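Local coordinates for succinate-semialdehyde dehydrogenase (Streptococcus pyogenes MGAS1882, PDB 4OGD) that oxidises succinic semialdehyde to succinate with NADP+ as the cofactor, as a member of the aldehyde dehydrogenase family, at the interface of chains A and B. Residues are numbered along the deposited sequence; one frame, centred on the assembly and turned at random. Chains: chain A/B, Succinate-semialdehyde dehydrogenase.

The interface of chains A and B. Residues chain A 117, 448-451; chain B 410, 425, 429, 436.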
ATOM      1  N   TYR A 117      -3.035 -15.757  10.927  1.00  8.59           N
ATOM      2  CA  TYR A 117      -3.833 -14.640  10.457  1.00  7.54           C
ATOM      3  C   TYR A 117      -4.805 -15.054   9.377  1.00  9.54           C
ATOM      4  O   TYR A 117      -4.516 -15.933   8.565  1.00 10.85           O
ATOM      5  CB  TYR A 117      -2.978 -13.425  10.047  1.00  8.75           C
ATOM      6  CG  TYR A 117      -2.155 -13.557   8.778  1.00  7.01           C
ATOM      7  CD1 TYR A 117      -2.707 -13.254   7.538  1.00  9.04           C
ATOM      8  CD2 TYR A 117      -0.817 -13.920   8.831  1.00  8.75           C
ATOM      9  CE1 TYR A 117      -1.955 -13.340   6.380  1.00  9.40           C
ATOM     10  CE2 TYR A 117      -0.050 -14.004   7.665  1.00 10.93           C
ATOM     11  CZ  TYR A 117      -0.641 -13.716   6.448  1.00  9.63           C
ATOM     12  OH  TYR A 117       0.093 -13.789   5.278  1.00 13.74           O
ATOM     13  N   ASN A 448      -7.913  -7.682   4.730  1.00  6.53           N
ATOM     14  CA  ASN A 448      -7.514  -7.472   6.104  1.00  6.84           C
ATOM     15  C   ASN A 448      -6.777  -8.725   6.525  1.00  7.06           C
ATOM     16  O   ASN A 448      -7.375  -9.800   6.660  1.00  6.88           O
ATOM     17  CB  ASN A 448      -8.763  -7.257   6.973  1.00  6.47           C
ATOM     18  CG  ASN A 448      -8.467  -7.298   8.461  1.00  7.81           C
ATOM     19  OD1 ASN A 448      -7.309  -7.280   8.878  1.00  6.41           O
ATOM     20  ND2 ASN A 448      -9.527  -7.349   9.275  1.00  6.07           N
ATOM     21  N   GLU A 449      -5.474  -8.587   6.702  1.00  5.63           N
ATOM     22  CA  GLU A 449      -4.664  -9.663   7.261  1.00  5.94           C
ATOM     23  C   GLU A 449      -4.851  -9.574   8.768  1.00  7.68           C
ATOM     24  O   GLU A 449      -4.258  -8.733   9.440  1.00  7.26           O
ATOM     25  CB  GLU A 449      -3.204  -9.519   6.826  1.00  7.07           C
ATOM     26  CG  GLU A 449      -3.022  -9.771   5.320  1.00  8.41           C
ATOM     27  CD  GLU A 449      -1.947  -8.909   4.675  1.00  9.34           C
ATOM     28  OE1 GLU A 449      -1.906  -7.687   4.938  1.00 11.00           O
ATOM     29  OE2 GLU A 449      -1.135  -9.450   3.887  1.00 14.28           O
ATOM     30  N   HIS A 450      -5.727 -10.430   9.284  1.00  4.38           N
ATOM     31  CA  HIS A 450      -6.254 -10.294  10.640  1.00  5.06           C
ATOM     32  C   HIS A 450      -5.581 -11.303  11.557  1.00  8.32           C
ATOM     33  O   HIS A 450      -5.832 -12.508  11.452  1.00  7.03           O
ATOM     34  CB  HIS A 450      -7.769 -10.538  10.582  1.00  6.85           C
ATOM     35  CG  HIS A 450      -8.483 -10.408  11.894  1.00  7.00           C
ATOM     36  ND1 HIS A 450      -9.860 -10.442  11.976  1.00  7.91           N
ATOM     37  CD2 HIS A 450      -8.036 -10.261  13.166  1.00  6.61           C
ATOM     38  CE1 HIS A 450     -10.230 -10.324  13.238  1.00  7.62           C
ATOM     39  NE2 HIS A 450      -9.144 -10.200  13.980  1.00  6.41           N
ATOM     40  N   LEU A 451      -4.723 -10.807  12.446  1.00  7.70           N
ATOM     41  CA  LEU A 451      -3.993 -11.647  13.390  1.00  6.99           C
ATOM     42  C   LEU A 451      -4.917 -12.137  14.492  1.00  7.59           C
ATOM     43  O   LEU A 451      -5.673 -11.352  15.060  1.00  7.33           O
ATOM     44  CB  LEU A 451      -2.851 -10.850  14.032  1.00  6.79           C
ATOM     45  CG  LEU A 451      -2.166 -11.476  15.247  1.00  7.18           C
ATOM     46  CD1 LEU A 451      -1.358 -12.696  14.830  1.00  8.34           C
ATOM     47  CD2 LEU A 451      -1.258 -10.440  15.906  1.00  6.59           C
TER
ATOM     48  N   GLY B 410      -7.766  -5.532  12.841  1.00  7.62           N
ATOM     49  CA  GLY B 410      -6.572  -6.165  12.304  1.00  6.14           C
ATOM     50  C   GLY B 410      -5.952  -7.197  13.231  1.00  5.91           C
ATOM     51  O   GLY B 410      -5.158  -8.037  12.799  1.00  6.52           O
ATOM     52  N   PRO B 425       2.378 -10.072  12.729  1.00  7.22           N
ATOM     53  CA  PRO B 425       2.047  -8.855  11.979  1.00  7.99           C
ATOM     54  C   PRO B 425       1.162  -7.925  12.797  1.00  9.85           C
ATOM     55  O   PRO B 425       0.271  -8.375  13.535  1.00  9.68           O
ATOM     56  CB  PRO B 425       1.289  -9.386  10.754  1.00  7.57           C
ATOM     57  CG  PRO B 425       0.662 -10.663  11.248  1.00  9.26           C
ATOM     58  CD  PRO B 425       1.706 -11.259  12.168  1.00  7.03           C
ATOM     59  N   ILE B 429      -7.346  -1.589  10.221  1.00  6.26           N
ATOM     60  CA  ILE B 429      -8.219  -1.216   9.115  1.00  7.01           C
ATOM     61  C   ILE B 429      -8.940   0.079   9.488  1.00  6.89           C
ATOM     62  O   ILE B 429      -8.722   0.621  10.576  1.00  6.12           O
ATOM     63  CB  ILE B 429      -9.273  -2.299   8.830  1.00  6.52           C
ATOM     64  CG1 ILE B 429     -10.136  -2.546  10.075  1.00  6.67           C
ATOM     65  CG2 ILE B 429      -8.600  -3.600   8.354  1.00  8.22           C
ATOM     66  CD1 ILE B 429     -11.353  -3.437   9.785  1.00 10.35           C
ATOM     67  N   ARG B 436       0.970  -3.596   7.107  1.00  6.84           N
ATOM     68  CA  ARG B 436       1.346  -4.349   8.290  1.00  6.75           C
ATOM     69  C   ARG B 436       2.826  -4.147   8.590  1.00  6.08           C
ATOM     70  O   ARG B 436       3.655  -4.026   7.673  1.00  7.78           O
ATOM     71  CB  ARG B 436       1.047  -5.841   8.092  1.00  7.57           C
ATOM     72  CG  ARG B 436      -0.438  -6.191   7.934  1.00  6.09           C
ATOM     73  CD  ARG B 436      -1.182  -5.964   9.245  1.00  6.39           C
ATOM     74  NE  ARG B 436      -2.614  -6.281   9.203  1.00  7.94           N
ATOM     75  CZ  ARG B 436      -3.576  -5.405   8.926  1.00  7.01           C
ATOM     76  NH1 ARG B 436      -3.271  -4.149   8.613  1.00  6.72           N
ATOM     77  NH2 ARG B 436      -4.848  -5.776   8.973  1.00  7.82           N
TER
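B:Arg436 reaches over from a loop of one subunit to the start of strand 448-455 of the other and takes hold of a backbone oxygen, the carbonyl of A:Glu449. Two guanidinium nitrogens share this one acceptor from the side. B:Arg436 NE lies 3.0 Å from A:Glu449 O, in the carbonyl plane and on a lone pair, whereas B:Arg436 NH2, 3.1 Å from A:Glu449 O, stands above that plane. The oxygen lies close to the guanidinium plane, toward which the N-H groups of NE and NH2 are fixed to point, and the two bonds limit rotation of the arginine tip. The chain bends at its second torsion (chi2 -69°) before running straight through CD to NE; arginine combines this long reach with donors set side by side.

The side chain of A:Glu449 runs out beside the aliphatic stem of the same arginine, its OE1 3.7 Å from B:Arg436 CG. Its carboxylate makes no direct salt bridge, but a glutamate's opposite charge nearby may still favour the arginine. A:Asn448 brings a short polar amide to the guanidinium edge, the planes 73° apart. A:Asn448 OD1 comes within 2.9 Å of B:Arg436 NH2 but lies almost in line with the CZ-NH2 bond, between the directions of the two N-H bonds, so this is a close polar approach and not a hydrogen bond. The branched B:Ile429 offers its CG2 methyl to pack against the amide carbon of A:Asn448.

Farther along the strand, A:Leu451 N donates to B:Gly410 O at 2.8 Å, and glycine, lacking a side chain, probably makes it easier for the two backbones to come this close. The rigid ring of B:Pro425 may steady its backbone, whose O lies 3.5 Å from the apolar A:Leu451 CD2 methyl. Together these contacts fasten the C-terminal strand of one subunit onto the other; repeated by the two-fold axis, they probably contribute to the dimer typical of aldehyde dehydrogenases.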